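Side-chain contacts in plasmid pRiA4b Orf3-like domain-containing protein (Methanosarcina mazei, PDB 2I1S), which is of unknown function but belongs to the plasmid pRiA4b ORF-3-like family, with a helix packed on a mixed beta sheet: residues Y32-L37 against H53-V58; K39-V44 against A101-D106; D66-E71 against S91-L96. All coordinates share one frame; numbering follows the deposited sequence.

Contact 1 of 3, residues Y32-L37 against H53-V58; sequences YTFLDL and HEFEMV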
ATOM      1  N   TYR A  32      13.887  -7.108  -4.830  1.00 36.95           N
ATOM      2  CA  TYR A  32      12.835  -7.304  -3.842  1.00 36.89           C
ATOM      3  C   TYR A  32      11.879  -8.405  -4.224  1.00 36.82           C
ATOM      4  O   TYR A  32      11.534  -8.546  -5.398  1.00 37.00           O
ATOM      5  CB  TYR A  32      12.045  -6.008  -3.650  1.00 37.14           C
ATOM      6  CG  TYR A  32      12.308  -5.312  -2.326  1.00 36.39           C
ATOM      7  CD1 TYR A  32      13.526  -5.467  -1.658  1.00 36.06           C
ATOM      8  CD2 TYR A  32      11.340  -4.481  -1.761  1.00 34.48           C
ATOM      9  CE1 TYR A  32      13.752  -4.840  -0.445  1.00 36.40           C
ATOM     10  CE2 TYR A  32      11.555  -3.853  -0.571  1.00 34.37           C
ATOM     11  CZ  TYR A  32      12.756  -4.020   0.084  1.00 37.48           C
ATOM     12  OH  TYR A  32      12.942  -3.386   1.302  1.00 39.00           O
ATOM     13  N   THR A  33      11.488  -9.201  -3.218  1.00 36.61           N
ATOM     14  CA  THR A  33      10.454 -10.205  -3.373  1.00 36.33           C
ATOM     15  C   THR A  33       9.122  -9.501  -3.120  1.00 36.74           C
ATOM     16  O   THR A  33       9.098  -8.330  -2.711  1.00 37.69           O
ATOM     17  CB  THR A  33      10.631 -11.384  -2.390  1.00 36.06           C
ATOM     18  OG1 THR A  33      10.480 -10.922  -1.039  1.00 37.30           O
ATOM     19  CG2 THR A  33      11.999 -12.022  -2.530  1.00 34.03           C
ATOM     20  N   PHE A  34       8.012 -10.190  -3.377  1.00 36.75           N
ATOM     21  CA  PHE A  34       6.708  -9.674  -2.979  1.00 36.25           C
ATOM     22  C   PHE A  34       6.540  -9.563  -1.460  1.00 36.54           C
ATOM     23  O   PHE A  34       5.861  -8.661  -1.000  1.00 37.80           O
ATOM     24  CB  PHE A  34       5.572 -10.428  -3.678  1.00 35.41           C
ATOM     25  CG  PHE A  34       5.404 -10.019  -5.121  1.00 34.87           C
ATOM     26  CD1 PHE A  34       4.399  -9.130  -5.497  1.00 34.11           C
ATOM     27  CD2 PHE A  34       6.294 -10.461  -6.089  1.00 32.52           C
ATOM     28  CE1 PHE A  34       4.265  -8.724  -6.842  1.00 35.29           C
ATOM     29  CE2 PHE A  34       6.168 -10.054  -7.423  1.00 34.25           C
ATOM     30  CZ  PHE A  34       5.153  -9.191  -7.805  1.00 32.77           C
ATOM     31  N   LEU A  35       7.184 -10.427  -0.677  1.00 36.85           N
ATOM     32  CA  LEU A  35       7.106 -10.293   0.778  1.00 36.89           C
ATOM     33  C   LEU A  35       7.656  -8.939   1.203  1.00 36.88           C
ATOM     34  O   LEU A  35       7.008  -8.211   1.950  1.00 37.33           O
ATOM     35  CB  LEU A  35       7.829 -11.433   1.507  1.00 36.52           C
ATOM     36  CG  LEU A  35       7.801 -11.421   3.046  1.00 37.30           C
ATOM     37  CD1 LEU A  35       6.348 -11.373   3.608  1.00 38.48           C
ATOM     38  CD2 LEU A  35       8.520 -12.621   3.624  1.00 36.61           C
ATOM     39  N   ASP A  36       8.849  -8.628   0.711  1.00 36.76           N
ATOM     40  CA  ASP A  36       9.522  -7.348   0.917  1.00 37.40           C
ATOM     41  C   ASP A  36       8.643  -6.152   0.582  1.00 37.53           C
ATOM     42  O   ASP A  36       8.627  -5.157   1.343  1.00 38.53           O
ATOM     43  CB  ASP A  36      10.776  -7.274   0.036  1.00 37.87           C
ATOM     44  CG  ASP A  36      11.901  -8.181   0.506  1.00 37.59           C
ATOM     45  OD1 ASP A  36      12.008  -8.455   1.722  1.00 40.33           O
ATOM     46  OD2 ASP A  36      12.695  -8.614  -0.354  1.00 38.73           O
ATOM     47  N   LEU A  37       7.912  -6.257  -0.535  1.00 36.88           N
ATOM     48  CA  LEU A  37       6.954  -5.233  -0.964  1.00 35.84           C
ATOM     49  C   LEU A  37       5.716  -5.136  -0.056  1.00 35.96           C
ATOM     50  O   LEU A  37       5.272  -4.025   0.285  1.00 35.56           O
ATOM     51  CB  LEU A  37       6.545  -5.473  -2.421  1.00 35.97           C
ATOM     52  CG  LEU A  37       5.490  -4.540  -3.040  1.00 35.54           C
ATOM     53  CD1 LEU A  37       6.025  -3.115  -3.121  1.00 37.51           C
ATOM     54  CD2 LEU A  37       4.962  -5.007  -4.415  1.00 34.80           C
ATOM     55  N   HIS A  53      -3.188 -10.902   3.482  1.00 34.86           N
ATOM     56  CA  HIS A  53      -2.968 -10.114   2.267  1.00 35.63           C
ATOM     57  C   HIS A  53      -2.733 -10.984   1.014  1.00 36.52           C
ATOM     58  O   HIS A  53      -2.480 -12.182   1.112  1.00 37.57           O
ATOM     59  CB  HIS A  53      -1.829  -9.106   2.469  1.00 34.91           C
ATOM     60  CG  HIS A  53      -0.488  -9.686   2.254  1.00 32.71           C
ATOM     61  ND1 HIS A  53       0.241 -10.257   3.275  1.00 33.63           N
ATOM     62  CD2 HIS A  53       0.244  -9.837   1.126  1.00 30.20           C
ATOM     63  CE1 HIS A  53       1.380 -10.715   2.782  1.00 32.80           C
ATOM     64  NE2 HIS A  53       1.397 -10.486   1.480  1.00 30.02           N
ATOM     65  N   GLU A  54      -2.861 -10.393  -0.170  1.00 37.23           N
ATOM     66  CA  GLU A  54      -2.369 -11.028  -1.391  1.00 37.56           C
ATOM     67  C   GLU A  54      -2.229 -10.013  -2.507  1.00 36.54           C
ATOM     68  O   GLU A  54      -2.834  -8.952  -2.439  1.00 37.17           O
ATOM     69  CB  GLU A  54      -3.211 -12.238  -1.815  1.00 37.99           C
ATOM     70  CG  GLU A  54      -4.520 -11.934  -2.476  1.00 41.23           C
ATOM     71  CD  GLU A  54      -5.111 -13.184  -3.129  1.00 46.39           C
ATOM     72  OE1 GLU A  54      -4.475 -14.262  -3.014  1.00 47.53           O
ATOM     73  OE2 GLU A  54      -6.207 -13.087  -3.749  1.00 48.51           O
ATOM     74  N   PHE A  55      -1.365 -10.329  -3.465  1.00 35.25           N
ATOM     75  CA  PHE A  55      -1.198  -9.586  -4.690  1.00 35.16           C
ATOM     76  C   PHE A  55      -1.889 -10.371  -5.825  1.00 36.15           C
ATOM     77  O   PHE A  55      -1.918 -11.613  -5.809  1.00 35.25           O
ATOM     78  CB  PHE A  55       0.281  -9.415  -5.048  1.00 34.68           C
ATOM     79  CG  PHE A  55       1.121  -8.764  -3.970  1.00 34.36           C
ATOM     80  CD1 PHE A  55       1.387  -7.395  -4.009  1.00 31.69           C
ATOM     81  CD2 PHE A  55       1.669  -9.532  -2.920  1.00 33.81           C
ATOM     82  CE1 PHE A  55       2.163  -6.787  -3.011  1.00 30.67           C
ATOM     83  CE2 PHE A  55       2.447  -8.937  -1.927  1.00 34.22           C
ATOM     84  CZ  PHE A  55       2.691  -7.535  -1.977  1.00 32.50           C
ATOM     85  N   GLU A  56      -2.475  -9.631  -6.762  1.00 36.71           N
ATOM     86  CA  GLU A  56      -2.918 -10.149  -8.050  1.00 38.86           C
ATOM     87  C   GLU A  56      -2.132  -9.398  -9.131  1.00 38.08           C
ATOM     88  O   GLU A  56      -2.165  -8.174  -9.188  1.00 37.41           O
ATOM     89  CB  GLU A  56      -4.395  -9.851  -8.283  1.00 38.51           C
ATOM     90  CG  GLU A  56      -5.388 -10.759  -7.598  1.00 42.11           C
ATOM     91  CD  GLU A  56      -6.835 -10.408  -7.960  1.00 42.50           C
ATOM     92  OE1 GLU A  56      -7.063  -9.530  -8.857  1.00 46.60           O
ATOM     93  OE2 GLU A  56      -7.745 -11.018  -7.340  1.00 48.95           O
ATOM     94  N   MET A  57      -1.446 -10.126  -9.997  1.00 38.50           N
ATOM     95  CA  MET A  57      -0.683  -9.491 -11.091  1.00 38.73           C
ATOM     96  C   MET A  57      -0.651 -10.422 -12.308  1.00 39.82           C
ATOM     97  O   MET A  57      -0.577 -11.650 -12.152  1.00 40.20           O
ATOM     98  CB  MET A  57       0.731  -9.145 -10.586  1.00 38.54           C
ATOM     99  CG  MET A  57       1.607  -8.381 -11.540  1.00 39.11           C
ATOM    100  SD  MET A  57       2.936  -7.476 -10.726  1.00 36.38           S
ATOM    101  CE  MET A  57       3.137  -6.272 -11.998  1.00 35.99           C
ATOM    102  N   VAL A  58      -0.747  -9.845 -13.510  1.00 40.65           N
ATOM    103  CA  VAL A  58      -0.409 -10.561 -14.752  1.00 40.77           C
ATOM    104  C   VAL A  58       1.072 -11.015 -14.769  1.00 41.59           C
ATOM    105  O   VAL A  58       1.991 -10.211 -14.516  1.00 41.55           O
ATOM    106  CB  VAL A  58      -0.694  -9.690 -16.023  1.00 40.85           C
ATOM    107  CG1 VAL A  58      -0.023 -10.270 -17.249  1.00 38.88           C
ATOM    108  CG2 VAL A  58      -2.186  -9.539 -16.250  1.00 40.00           C
TER
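Phe34 and Phe55 each set CG anti to the carbonyl carbon and beside the backbone N (chi1 -76° and -56°), and from helix and strand these torsions send the two rings toward each other. The result is a T-shaped (edge-to-face) stack that joins the first turn of helix 34-44 to strand 53-58 of the mixed sheet, a worked example of aromatic packing between a helix and a sheet. The ring centroids lie 5.1 Å apart with planes at 75°. The edge of Phe34 does the touching: its CD1 stands above the middle of the Phe55 face, 3.6 Å from Phe55 CG, a placement that brings the slightly positive rim of one ring to the electron-rich face of the other.

Two further side chains join the pair. Met57, its chain extended beyond CG, lays SD near the plane of the Phe34 ring, 4.0 Å from Phe34 CZ, which makes a Met-aromatic contact at the ring edge. One turn further along the helix axis, Leu37 reaches Phe55 with a methyl branch, CD2 coming within 3.6 Å of Phe55 CE1. All four residues are buried. Outside the two segments, Leu90 touches both Phe34 and Leu37, while Tyr103 meets the Phe55 ring.

The start of the helix is fastened separately by a capping box, in which Thr33 N donates to Asp36 OD2 at 3.2 Å and Asp36 N returns a weak bond to Thr33 OG1. Such a cap satisfies amides that the first turn cannot, and it probably helps hold that turn, where Phe34 sits. The backbone of Phe34 itself meets the strand's ring: Phe34 O lies 3.5 Å from Phe55 CZ.

Contact 2 of 3, residues K39-V44 against A101-D106; sequences KAIQAV and ALYTYD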
ATOM      1  N   LYS A  39       5.713  -5.719   3.041  1.00 36.11           N
ATOM      2  CA  LYS A  39       6.216  -4.976   4.213  1.00 35.97           C
ATOM      3  C   LYS A  39       6.398  -3.474   3.989  1.00 35.43           C
ATOM      4  O   LYS A  39       6.315  -2.704   4.937  1.00 35.63           O
ATOM      5  CB  LYS A  39       7.502  -5.588   4.744  1.00 35.11           C
ATOM      6  CG  LYS A  39       7.307  -6.960   5.300  1.00 37.07           C
ATOM      7  CD  LYS A  39       8.632  -7.564   5.658  1.00 39.82           C
ATOM      8  CE  LYS A  39       8.439  -8.956   6.236  1.00 44.10           C
ATOM      9  NZ  LYS A  39       9.745  -9.729   6.245  1.00 43.51           N
ATOM     10  N   ALA A  40       6.671  -3.063   2.756  1.00 34.80           N
ATOM     11  CA  ALA A  40       6.901  -1.645   2.448  1.00 34.37           C
ATOM     12  C   ALA A  40       5.545  -0.919   2.385  1.00 34.53           C
ATOM     13  O   ALA A  40       5.366   0.176   2.935  1.00 34.83           O
ATOM     14  CB  ALA A  40       7.706  -1.493   1.135  1.00 33.55           C
ATOM     15  N   ILE A  41       4.590  -1.558   1.722  1.00 34.22           N
ATOM     16  CA  ILE A  41       3.173  -1.192   1.829  1.00 34.15           C
ATOM     17  C   ILE A  41       2.668  -1.033   3.282  1.00 33.34           C
ATOM     18  O   ILE A  41       2.057   0.004   3.621  1.00 33.18           O
ATOM     19  CB  ILE A  41       2.235  -2.156   0.978  1.00 33.61           C
ATOM     20  CG1 ILE A  41       2.660  -2.165  -0.496  1.00 32.22           C
ATOM     21  CG2 ILE A  41       0.749  -1.696   1.090  1.00 32.80           C
ATOM     22  CD1 ILE A  41       1.904  -3.254  -1.351  1.00 34.94           C
ATOM     23  N   GLN A  42       2.915  -2.030   4.135  1.00 33.38           N
ATOM     24  CA  GLN A  42       2.473  -1.919   5.530  1.00 32.93           C
ATOM     25  C   GLN A  42       3.058  -0.677   6.199  1.00 32.67           C
ATOM     26  O   GLN A  42       2.383  -0.019   7.013  1.00 32.91           O
ATOM     27  CB  GLN A  42       2.854  -3.174   6.366  1.00 33.69           C
ATOM     28  CG  GLN A  42       2.107  -4.452   6.038  1.00 31.05           C
ATOM     29  CD  GLN A  42       0.630  -4.358   6.309  1.00 29.09           C
ATOM     30  OE1 GLN A  42       0.217  -4.214   7.435  1.00 27.83           O
ATOM     31  NE2 GLN A  42      -0.181  -4.484   5.266  1.00 31.82           N
ATOM     32  N   ALA A  43       4.317  -0.388   5.863  1.00 32.06           N
ATOM     33  CA  ALA A  43       5.097   0.711   6.421  1.00 32.01           C
ATOM     34  C   ALA A  43       4.565   2.067   6.005  1.00 31.99           C
ATOM     35  O   ALA A  43       4.317   2.907   6.871  1.00 32.02           O
ATOM     36  CB  ALA A  43       6.561   0.574   6.036  1.00 31.87           C
ATOM     37  N   VAL A  44       4.326   2.256   4.704  1.00 32.66           N
ATOM     38  CA  VAL A  44       3.862   3.559   4.167  1.00 32.55           C
ATOM     39  C   VAL A  44       2.443   3.899   4.560  1.00 32.42           C
ATOM     40  O   VAL A  44       2.107   5.095   4.690  1.00 32.57           O
ATOM     41  CB  VAL A  44       4.076   3.775   2.605  1.00 32.77           C
ATOM     42  CG1 VAL A  44       5.501   3.719   2.273  1.00 31.26           C
ATOM     43  CG2 VAL A  44       3.258   2.780   1.758  1.00 33.04           C
ATOM     44  N   ALA A 101       0.052  -3.911 -10.282  1.00 38.04           N
ATOM     45  CA  ALA A 101      -0.408  -5.029  -9.444  1.00 36.70           C
ATOM     46  C   ALA A 101      -1.572  -4.548  -8.613  1.00 36.09           C
ATOM     47  O   ALA A 101      -1.716  -3.352  -8.370  1.00 36.30           O
ATOM     48  CB  ALA A 101       0.691  -5.471  -8.495  1.00 36.27           C
ATOM     49  N   LEU A 102      -2.407  -5.478  -8.176  1.00 35.12           N
ATOM     50  CA  LEU A 102      -3.367  -5.194  -7.114  1.00 34.51           C
ATOM     51  C   LEU A 102      -3.000  -5.910  -5.792  1.00 33.28           C
ATOM     52  O   LEU A 102      -2.816  -7.128  -5.761  1.00 33.61           O
ATOM     53  CB  LEU A 102      -4.778  -5.547  -7.554  1.00 33.89           C
ATOM     54  CG  LEU A 102      -5.862  -5.185  -6.521  1.00 35.74           C
ATOM     55  CD1 LEU A 102      -6.090  -3.662  -6.379  1.00 33.27           C
ATOM     56  CD2 LEU A 102      -7.163  -5.945  -6.889  1.00 34.70           C
ATOM     57  N   TYR A 103      -2.921  -5.143  -4.719  1.00 32.10           N
ATOM     58  CA  TYR A 103      -2.652  -5.659  -3.370  1.00 31.52           C
ATOM     59  C   TYR A 103      -3.905  -5.534  -2.524  1.00 31.41           C
ATOM     60  O   TYR A 103      -4.421  -4.440  -2.352  1.00 31.86           O
ATOM     61  CB  TYR A 103      -1.529  -4.836  -2.734  1.00 30.47           C
ATOM     62  CG  TYR A 103      -1.179  -5.107  -1.287  1.00 30.08           C
ATOM     63  CD1 TYR A 103      -0.356  -6.171  -0.927  1.00 32.06           C
ATOM     64  CD2 TYR A 103      -1.604  -4.255  -0.276  1.00 31.80           C
ATOM     65  CE1 TYR A 103       0.014  -6.399   0.413  1.00 31.69           C
ATOM     66  CE2 TYR A 103      -1.236  -4.470   1.074  1.00 30.96           C
ATOM     67  CZ  TYR A 103      -0.421  -5.537   1.415  1.00 32.54           C
ATOM     68  OH  TYR A 103      -0.014  -5.724   2.752  1.00 30.03           O
ATOM     69  N   THR A 104      -4.374  -6.650  -1.991  1.00 31.77           N
ATOM     70  CA  THR A 104      -5.463  -6.667  -1.029  1.00 32.39           C
ATOM     71  C   THR A 104      -4.913  -7.016   0.376  1.00 32.65           C
ATOM     72  O   THR A 104      -4.123  -7.948   0.552  1.00 32.47           O
ATOM     73  CB  THR A 104      -6.579  -7.670  -1.476  1.00 32.67           C
ATOM     74  OG1 THR A 104      -7.014  -7.336  -2.805  1.00 33.02           O
ATOM     75  CG2 THR A 104      -7.801  -7.654  -0.518  1.00 32.49           C
ATOM     76  N   TYR A 105      -5.322  -6.230   1.367  1.00 32.72           N
ATOM     77  CA  TYR A 105      -4.958  -6.439   2.746  1.00 32.48           C
ATOM     78  C   TYR A 105      -6.249  -6.345   3.576  1.00 33.43           C
ATOM     79  O   TYR A 105      -7.027  -5.388   3.420  1.00 33.80           O
ATOM     80  CB  TYR A 105      -3.931  -5.383   3.181  1.00 32.02           C
ATOM     81  CG  TYR A 105      -3.697  -5.344   4.680  1.00 32.07           C
ATOM     82  CD1 TYR A 105      -3.156  -6.469   5.350  1.00 32.77           C
ATOM     83  CD2 TYR A 105      -4.057  -4.218   5.443  1.00 28.67           C
ATOM     84  CE1 TYR A 105      -2.944  -6.470   6.745  1.00 29.60           C
ATOM     85  CE2 TYR A 105      -3.844  -4.195   6.829  1.00 27.19           C
ATOM     86  CZ  TYR A 105      -3.297  -5.352   7.484  1.00 30.32           C
ATOM     87  OH  TYR A 105      -3.064  -5.382   8.867  1.00 29.60           O
ATOM     88  N   ASP A 106      -6.472  -7.332   4.455  1.00 34.26           N
ATOM     89  CA  ASP A 106      -7.680  -7.425   5.295  1.00 34.74           C
ATOM     90  C   ASP A 106      -8.825  -7.914   4.444  1.00 34.96           C
ATOM     91  O   ASP A 106      -9.435  -7.135   3.713  1.00 35.16           O
ATOM     92  CB  ASP A 106      -8.049  -6.075   5.981  1.00 35.06           C
ATOM     93  CG  ASP A 106      -9.050  -6.242   7.141  1.00 35.14           C
ATOM     94  OD1 ASP A 106      -9.049  -5.422   8.068  1.00 34.14           O
ATOM     95  OD2 ASP A 106      -9.842  -7.211   7.142  1.00 38.02           O
TER
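Tyr103 OH is gripped by two side chains of one helix, Gln42 NE2 at 2.8 Å and, one turn earlier, His38 ND1. The bond from Gln42 is bent, with an N-H...O angle of 140°, and the hydroxyl is tilted somewhat out of the amide plane. Gln42 gets there through a bend at chi2 (-64°), which also carries NE2 over the centre of the Tyr105 ring, 3.5 Å above its plane. The amide stands steeply to that ring rather than lying flat on it. Its other end is fixed too, since OE1 accepts from Asp49 N, while Tyr105 OH bonds to Glu142 OE2 and Tyr50 N. One amide thus has both polar atoms engaged in a buried place.

Apolar contact does the rest. Ile41 sets CD1 over one face of Tyr103, 3.7 Å from the ring centroid, as a CH-pi contact, and its CG2 comes to 3.4 Å from Tyr103 CE2. A leucine in place of Tyr103 would probably leave Gln42 NE2 and His38 ND1 without their shared hydroxyl and Ile41 without the flat surface it rests on.

The axis of helical segment 39-44 passes 11.0 Å from that of strand segment 101-105, their directions 65° apart, and strand 100-105 lies in the sheet between strands 53-58 and 111-122.

Contact 3 of 3, residues D66-E71 against S91-L96; sequences DKIGAE and SDYFTL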
ATOM      1  N   ASP A  66      -1.631 -14.091 -12.037  1.00 41.44           N
ATOM      2  CA  ASP A  66      -1.136 -14.871 -10.888  1.00 41.55           C
ATOM      3  C   ASP A  66      -1.576 -14.270  -9.560  1.00 41.41           C
ATOM      4  O   ASP A  66      -1.579 -13.055  -9.408  1.00 42.08           O
ATOM      5  CB  ASP A  66       0.405 -14.941 -10.885  1.00 41.39           C
ATOM      6  CG  ASP A  66       0.963 -15.839 -11.985  1.00 43.08           C
ATOM      7  OD1 ASP A  66       0.191 -16.612 -12.612  1.00 42.75           O
ATOM      8  OD2 ASP A  66       2.198 -15.791 -12.199  1.00 44.63           O
ATOM      9  N   LYS A  67      -1.932 -15.123  -8.604  1.00 41.52           N
ATOM     10  CA  LYS A  67      -2.151 -14.710  -7.230  1.00 41.48           C
ATOM     11  C   LYS A  67      -0.872 -14.974  -6.433  1.00 41.41           C
ATOM     12  O   LYS A  67      -0.342 -16.097  -6.450  1.00 41.21           O
ATOM     13  CB  LYS A  67      -3.305 -15.484  -6.601  1.00 42.27           C
ATOM     14  CG  LYS A  67      -4.710 -15.011  -6.958  1.00 44.30           C
ATOM     15  CD  LYS A  67      -5.704 -15.474  -5.865  1.00 48.66           C
ATOM     16  CE  LYS A  67      -7.127 -14.882  -6.012  1.00 49.14           C
ATOM     17  NZ  LYS A  67      -7.874 -15.431  -7.189  1.00 52.62           N
ATOM     18  N   ILE A  68      -0.382 -13.956  -5.722  1.00 40.70           N
ATOM     19  CA  ILE A  68       0.872 -14.085  -4.976  1.00 40.95           C
ATOM     20  C   ILE A  68       0.639 -13.744  -3.498  1.00 41.82           C
ATOM     21  O   ILE A  68       0.094 -12.694  -3.187  1.00 42.47           O
ATOM     22  CB  ILE A  68       1.992 -13.181  -5.587  1.00 40.42           C
ATOM     23  CG1 ILE A  68       2.155 -13.433  -7.084  1.00 39.34           C
ATOM     24  CG2 ILE A  68       3.305 -13.330  -4.843  1.00 39.33           C
ATOM     25  CD1 ILE A  68       2.648 -12.197  -7.832  1.00 40.96           C
ATOM     26  N   GLY A  69       1.030 -14.634  -2.591  1.00 42.87           N
ATOM     27  CA  GLY A  69       0.774 -14.414  -1.178  1.00 43.57           C
ATOM     28  C   GLY A  69       1.526 -15.387  -0.309  1.00 45.05           C
ATOM     29  O   GLY A  69       2.421 -16.094  -0.777  1.00 44.52           O
ATOM     30  N   ALA A  70       1.173 -15.411   0.971  1.00 46.48           N
ATOM     31  CA  ALA A  70       1.910 -16.213   1.942  1.00 47.69           C
ATOM     32  C   ALA A  70       1.952 -17.697   1.598  1.00 48.72           C
ATOM     33  O   ALA A  70       0.982 -18.271   1.114  1.00 48.27           O
ATOM     34  CB  ALA A  70       1.370 -15.995   3.353  1.00 47.73           C
ATOM     35  N   GLU A  71       3.111 -18.298   1.856  1.00 50.77           N
ATOM     36  CA  GLU A  71       3.312 -19.727   1.670  1.00 52.02           C
ATOM     37  C   GLU A  71       2.286 -20.596   2.392  1.00 52.85           C
ATOM     38  O   GLU A  71       2.333 -20.781   3.617  1.00 52.74           O
ATOM     39  CB  GLU A  71       4.735 -20.130   2.044  1.00 52.10           C
ATOM     40  CG  GLU A  71       5.676 -20.046   0.858  1.00 52.59           C
ATOM     41  CD  GLU A  71       7.136 -20.162   1.239  1.00 52.78           C
ATOM     42  OE1 GLU A  71       7.419 -20.466   2.423  1.00 53.81           O
ATOM     43  OE2 GLU A  71       8.000 -19.955   0.354  1.00 52.16           O
ATOM     44  N   SER A  91      11.131  -8.202 -10.051  1.00 43.00           N
ATOM     45  CA  SER A  91      11.847  -8.200 -11.334  1.00 42.52           C
ATOM     46  C   SER A  91      11.411  -9.283 -12.323  1.00 42.66           C
ATOM     47  O   SER A  91      11.725  -9.207 -13.505  1.00 42.09           O
ATOM     48  CB  SER A  91      13.361  -8.298 -11.095  1.00 42.43           C
ATOM     49  OG  SER A  91      13.768  -9.609 -10.718  1.00 41.38           O
ATOM     50  N   ASP A  92      10.697 -10.289 -11.835  1.00 43.02           N
ATOM     51  CA  ASP A  92      10.102 -11.302 -12.697  1.00 43.30           C
ATOM     52  C   ASP A  92       8.725 -10.892 -13.233  1.00 43.17           C
ATOM     53  O   ASP A  92       8.237 -11.488 -14.204  1.00 42.97           O
ATOM     54  CB  ASP A  92       9.998 -12.618 -11.938  1.00 43.79           C
ATOM     55  CG  ASP A  92      11.355 -13.315 -11.793  1.00 45.77           C
ATOM     56  OD1 ASP A  92      12.185 -13.236 -12.739  1.00 44.77           O
ATOM     57  OD2 ASP A  92      11.586 -13.935 -10.724  1.00 48.09           O
ATOM     58  N   TYR A  93       8.118  -9.874 -12.612  1.00 42.81           N
ATOM     59  CA  TYR A  93       6.755  -9.437 -12.939  1.00 42.92           C
ATOM     60  C   TYR A  93       6.619  -8.016 -13.489  1.00 43.58           C
ATOM     61  O   TYR A  93       5.974  -7.807 -14.523  1.00 44.05           O
ATOM     62  CB  TYR A  93       5.848  -9.570 -11.724  1.00 42.56           C
ATOM     63  CG  TYR A  93       5.388 -10.979 -11.450  1.00 41.49           C
ATOM     64  CD1 TYR A  93       4.214 -11.457 -12.001  1.00 39.75           C
ATOM     65  CD2 TYR A  93       6.115 -11.814 -10.611  1.00 42.24           C
ATOM     66  CE1 TYR A  93       3.781 -12.738 -11.749  1.00 40.79           C
ATOM     67  CE2 TYR A  93       5.697 -13.105 -10.352  1.00 43.14           C
ATOM     68  CZ  TYR A  93       4.528 -13.571 -10.929  1.00 41.58           C
ATOM     69  OH  TYR A  93       4.093 -14.858 -10.676  1.00 40.32           O
ATOM     70  N   PHE A  94       7.188  -7.044 -12.780  1.00 44.05           N
ATOM     71  CA  PHE A  94       7.100  -5.644 -13.186  1.00 44.26           C
ATOM     72  C   PHE A  94       8.065  -5.335 -14.324  1.00 44.32           C
ATOM     73  O   PHE A  94       9.271  -5.581 -14.237  1.00 44.74           O
ATOM     74  CB  PHE A  94       7.385  -4.692 -12.012  1.00 44.51           C
ATOM     75  CG  PHE A  94       6.287  -4.633 -10.970  1.00 44.65           C
ATOM     76  CD1 PHE A  94       6.325  -5.469  -9.852  1.00 44.41           C
ATOM     77  CD2 PHE A  94       5.253  -3.691 -11.076  1.00 45.09           C
ATOM     78  CE1 PHE A  94       5.319  -5.418  -8.878  1.00 45.21           C
ATOM     79  CE2 PHE A  94       4.256  -3.617 -10.117  1.00 45.56           C
ATOM     80  CZ  PHE A  94       4.288  -4.488  -9.000  1.00 44.80           C
ATOM     81  N   THR A  95       7.514  -4.799 -15.402  1.00 44.33           N
ATOM     82  CA  THR A  95       8.305  -4.222 -16.468  1.00 44.41           C
ATOM     83  C   THR A  95       7.568  -2.949 -16.875  1.00 44.78           C
ATOM     84  O   THR A  95       6.521  -2.616 -16.296  1.00 44.49           O
ATOM     85  CB  THR A  95       8.443  -5.187 -17.681  1.00 44.55           C
ATOM     86  OG1 THR A  95       7.378  -4.965 -18.616  1.00 43.86           O
ATOM     87  CG2 THR A  95       8.445  -6.664 -17.222  1.00 44.36           C
ATOM     88  N   LEU A  96       8.107  -2.246 -17.864  1.00 44.78           N
ATOM     89  CA  LEU A  96       7.478  -1.038 -18.367  1.00 45.24           C
ATOM     90  C   LEU A  96       6.212  -1.303 -19.224  1.00 45.73           C
ATOM     91  O   LEU A  96       5.338  -0.442 -19.294  1.00 46.10           O
ATOM     92  CB  LEU A  96       8.505  -0.138 -19.090  1.00 45.47           C
ATOM     93  CG  LEU A  96       9.775   0.314 -18.337  1.00 45.23           C
ATOM     94  CD1 LEU A  96      10.774   0.973 -19.297  1.00 44.93           C
ATOM     95  CD2 LEU A  96       9.487   1.244 -17.136  1.00 43.69           C
TER
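The Tyr93 ring is met over one face by Ile68 and at its edge by Asp66, two kinds of contact on one aromatic group. Ile68 CD1 lies 4.1 Å from the ring centroid, close to the ring normal but shifted toward the hydroxyl end, where Tyr93 CZ is 3.9 Å away. This is a CH-pi contact, and the isoleucine and tyrosine reach it from opposite directions. Asp66 OD2 sits near the plane of the ring and accepts from Tyr93 OH at 2.6 Å, using its anti lone pair, on the side away from the other carboxylate oxygen. The carboxylate itself is turned 77° from the ring plane.

Alternation along an extended strand explains why both can serve one ring. Asp66 and Ile68 lie two apart on strand 65-69 and point toward Tyr93, whereas Lys67 between them points away. That strand runs between 53-58 and 82-84 in the mixed sheet, so the tyrosine, from the short helix 90-93, packs against the sheet near strand 82-84, one of its two outermost strands. Its CG is anti to the carbonyl carbon (chi1 -78°), which directs the ring at the strand with the hydroxyl leading.

The Phe34 ring meets Tyr93 nearly at a right angle, and Val83 and Met57 also touch the Tyr93 side chain. The backbone of Tyr93 is tied down in turn, its O accepting from Asn98 ND2.

Overall arrangement
Contacts 1 and 2 share helix 34-44 and set its first turn and its later part against neighbouring strands, 53-58 and 100-105, where Phe55 CE1 and Tyr103 CD1 pack together at 3.3 Å. Contact 3 joins the next strand, 65-69, to the short helix 90-93; its centre is only about 5 Å from that of contact 1 and about 15 Å from the centre of the chain, against about 4 Å for contact 2. The chemistry follows the place. Contact 2, deepest, buries a polar network among aromatic rings; the side chains that meet in contact 1 are apolar; contact 3, nearer the margin of the sheet, pairs a buried ring with a partly exposed carboxylate.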